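Local coordinates for oxidoreductase, short chain dehydrogenase/reductase family protein (Bifidobacterium adolescentis L2-32, PDB 6OW4) that is a short-chain dehydrogenase/reductase that acts as an NADH-dependent 20beta-hydroxysteroid dehydrogenase, interconverting a keto and a hydroxyl group on the steroid side chain, at residues F[51-56]-F[126-131]. Sequence-based numbering, arbitrary orientation.
With NAD (nicotinamide-adenine-dinucleotide), chain N.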
loop_
_atom_site.group_PDB
_atom_site.type_symbol
_atom_site.label_atom_id
_atom_site.label_comp_id
_atom_site.label_asym_id
_atom_site.label_seq_id
_atom_site.Cartn_x
_atom_site.Cartn_y
_atom_site.Cartn_z
ATOM N N GLY F 51 -28.955 9.432 4.245
ATOM C CA GLY F 51 -28.551 8.013 4.179
ATOM C C GLY F 51 -28.134 7.469 5.537
ATOM O O GLY F 51 -27.949 8.278 6.470
ATOM N N GLY F 52 -27.978 6.144 5.637
ATOM C CA GLY F 52 -27.719 5.410 6.893
ATOM C C GLY F 52 -26.433 5.847 7.576
ATOM O O GLY F 52 -26.490 6.172 8.779
ATOM N N LEU F 53 -25.312 5.846 6.847
ATOM C CA LEU F 53 -23.967 6.200 7.380
ATOM C C LEU F 53 -23.962 7.664 7.825
ATOM O O LEU F 53 -23.401 7.947 8.895
ATOM C CB LEU F 53 -22.902 5.967 6.304
ATOM C CG LEU F 53 -22.712 4.520 5.852
ATOM C CD1 LEU F 53 -21.536 4.406 4.895
ATOM C CD2 LEU F 53 -22.511 3.597 7.041
ATOM N N GLY F 54 -24.562 8.547 7.023
ATOM C CA GLY F 54 -24.603 10.002 7.269
ATOM C C GLY F 54 -25.339 10.346 8.553
ATOM O O GLY F 54 -24.733 11.011 9.417
ATOM N N ARG F 55 -26.595 9.907 8.685
ATOM C CA ARG F 55 -27.484 10.272 9.823
ATOM C C ARG F 55 -26.965 9.626 11.115
ATOM O O ARG F 55 -27.004 10.306 12.160
ATOM C CB ARG F 55 -28.943 9.907 9.523
ATOM C CG ARG F 55 -29.257 8.417 9.500
ATOM C CD ARG F 55 -30.641 8.177 8.924
ATOM N NE ARG F 55 -31.037 6.772 8.946
ATOM C CZ ARG F 55 -31.197 5.987 7.879
ATOM N NH1 ARG F 55 -30.998 6.446 6.654
ATOM N NH2 ARG F 55 -31.562 4.727 8.048
ATOM N N ASN F 56 -26.480 8.382 11.051
ATOM C CA ASN F 56 -25.956 7.637 12.229
ATOM C C ASN F 56 -24.640 8.272 12.703
ATOM O O ASN F 56 -24.443 8.364 13.930
ATOM C CB ASN F 56 -25.784 6.142 11.943
ATOM C CG ASN F 56 -27.094 5.381 11.953
ATOM O OD1 ASN F 56 -27.318 4.537 12.816
ATOM N ND2 ASN F 56 -27.964 5.668 10.999
ATOM N N PHE F 126 -17.777 15.738 7.863
ATOM C CA PHE F 126 -17.909 14.345 7.369
ATOM C C PHE F 126 -18.469 14.395 5.944
ATOM O O PHE F 126 -19.698 14.511 5.770
ATOM C CB PHE F 126 -18.762 13.501 8.320
ATOM C CG PHE F 126 -18.874 12.045 7.939
ATOM C CD1 PHE F 126 -17.805 11.368 7.368
ATOM C CD2 PHE F 126 -20.046 11.342 8.169
ATOM C CE1 PHE F 126 -17.914 10.031 7.023
ATOM C CE2 PHE F 126 -20.152 10.003 7.825
ATOM C CZ PHE F 126 -19.087 9.351 7.252
ATOM N N LEU F 127 -17.572 14.317 4.960
ATOM C CA LEU F 127 -17.872 14.499 3.516
ATOM C C LEU F 127 -18.227 13.128 2.932
ATOM O O LEU F 127 -17.375 12.511 2.263
ATOM C CB LEU F 127 -16.652 15.148 2.857
ATOM C CG LEU F 127 -16.128 16.382 3.595
ATOM C CD1 LEU F 127 -14.647 16.590 3.343
ATOM C CD2 LEU F 127 -16.921 17.619 3.218
ATOM N N ASN F 128 -19.459 12.690 3.205
ATOM C CA ASN F 128 -19.943 11.293 3.050
ATOM C C ASN F 128 -20.746 11.147 1.751
ATOM O O ASN F 128 -20.783 10.026 1.211
ATOM C CB ASN F 128 -20.749 10.881 4.286
ATOM C CG ASN F 128 -21.465 9.557 4.131
ATOM O OD1 ASN F 128 -20.829 8.506 4.101
ATOM N ND2 ASN F 128 -22.786 9.600 4.048
ATOM N N ALA F 129 -21.370 12.226 1.266
ATOM C CA ALA F 129 -22.181 12.237 0.025
ATOM C C ALA F 129 -21.440 11.478 -1.082
ATOM O O ALA F 129 -20.266 11.805 -1.347
ATOM C CB ALA F 129 -22.486 13.654 -0.394
ATOM N N GLY F 130 -22.104 10.488 -1.681
ATOM C CA GLY F 130 -21.591 9.690 -2.811
ATOM C C GLY F 130 -22.701 8.872 -3.445
ATOM O O GLY F 130 -23.813 8.857 -2.881
ATOM N N VAL F 131 -22.419 8.220 -4.575
ATOM C CA VAL F 131 -23.430 7.468 -5.376
ATOM C C VAL F 131 -22.716 6.397 -6.208
ATOM O O VAL F 131 -21.575 6.645 -6.640
ATOM C CB VAL F 131 -24.248 8.427 -6.266
ATOM C CG1 VAL F 131 -23.437 8.954 -7.439
ATOM C CG2 VAL F 131 -25.537 7.790 -6.755
HETATM P PA NAD N . -26.865 6.288 0.617
HETATM O O1A NAD N . -27.103 6.220 -0.856
HETATM O O2A NAD N . -28.206 6.405 1.356
HETATM O O5B NAD N . -25.961 7.538 1.005
HETATM C C5B NAD N . -25.519 8.457 0.006
HETATM C C4B NAD N . -26.135 9.847 0.333
HETATM O O4B NAD N . -25.363 10.908 -0.521
HETATM C C3B NAD N . -27.361 9.922 0.022
HETATM O O3B NAD N . -28.183 10.419 1.139
HETATM C C2B NAD N . -27.469 10.993 -1.246
HETATM O O2B NAD N . -28.724 11.731 -1.175
HETATM C C1B NAD N . -26.470 11.774 -1.131
HETATM N N9A NAD N . -26.057 12.258 -2.488
HETATM C C8A NAD N . -25.720 11.716 -3.681
HETATM N N7A NAD N . -25.455 12.730 -4.545
HETATM C C5A NAD N . -25.631 13.892 -3.885
HETATM C C6A NAD N . -25.490 15.223 -4.304
HETATM N N6A NAD N . -25.131 15.879 -5.518
HETATM N N1A NAD N . -25.727 16.232 -3.433
HETATM C C2A NAD N . -26.105 15.959 -2.141
HETATM N N3A NAD N . -26.245 14.641 -1.723
HETATM C C4A NAD N . -26.005 13.614 -2.605
HETATM O O3 NAD N . -26.094 4.912 1.090
HETATM P PN NAD N . -24.850 4.889 2.113
HETATM O O1N NAD N . -24.481 3.457 2.378
HETATM O O2N NAD N . -25.256 5.574 3.419
HETATM O O5D NAD N . -23.603 5.620 1.435
HETATM C C5D NAD N . -22.976 6.731 2.058
HETATM C C4D NAD N . -21.517 6.851 1.544
HETATM O O4D NAD N . -20.840 5.791 1.891
HETATM C C3D NAD N . -21.478 6.911 0.028
HETATM O O3D NAD N . -20.593 7.875 -0.376
HETATM C C2D NAD N . -20.986 5.496 -0.401
HETATM O O2D NAD N . -20.307 5.623 -1.720
HETATM C C1D NAD N . -20.192 5.148 0.553
HETATM N N1N NAD N . -20.059 3.700 0.746
HETATM C C2N NAD N . -21.121 2.946 1.229
HETATM C C3N NAD N . -20.981 1.561 1.414
HETATM C C7N NAD N . -22.158 0.705 1.941
HETATM O O7N NAD N . -22.245 -0.464 1.615
HETATM N N7N NAD N . -23.141 1.259 2.806
HETATM C C4N NAD N . -19.778 0.947 1.120
HETATM C C5N NAD N . -18.713 1.696 0.643
HETATM C C6N NAD N . -18.860 3.078 0.467
HETATM O O HOH W 1 -25.207 8.214 3.721
#
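Leu53 and Gly54, in the first turn of helix 52-63, meet Asn128 and Phe126 at the end of strand 124-127, inside the Rossmann fold of a short-chain dehydrogenase/reductase. Residues 128-130 read Asn-Ala-Gly, the family's NAG motif, and Gly51 lies at the N-cap position of the helix, within the glycine-rich TGxxxGxG motif that runs on to Gly54. The Asn128 amide carries the contact: OD1 lies 3.9 Å from Leu53 CB, and ND2 approaches Gly54 N to 3.6 Å. Both nitrogens are donors, and a water accepts from each, from Asn128 ND2 at 2.8 Å and weakly from Gly54 N. The same water lies 2.7 Å from the pyrophosphate oxygen O2N of NAD, to which it may donate; O2N also receives a weak, long but fairly straight bond from Leu53 N (164°). The Leu53 N-H at the helix N-terminus would probably help stabilise the phosphate charge. Asn128 CG stands anti to its backbone N (chi1 171°), which sets CG on the helix side; Thr179 OG1 holds OD1 by a hydrogen bond. An alanine here would probably leave the water without its ND2 donor and Thr179 without this partner, loosening the bridge between helix and phosphate. Further out, the Phe126 ring has Asn128 CB over one face, 3.6 Å above its plane, and Leu53 O at its edge, 4.0 Å from CE2. Val269 of helix 262-273 also packs on this ring, while Thr47 OG1 is hydrogen-bonded to Ala129 N. Asn128 O, next to it, accepts from NAD O3D of the nicotinamide ribose at 2.7 Å.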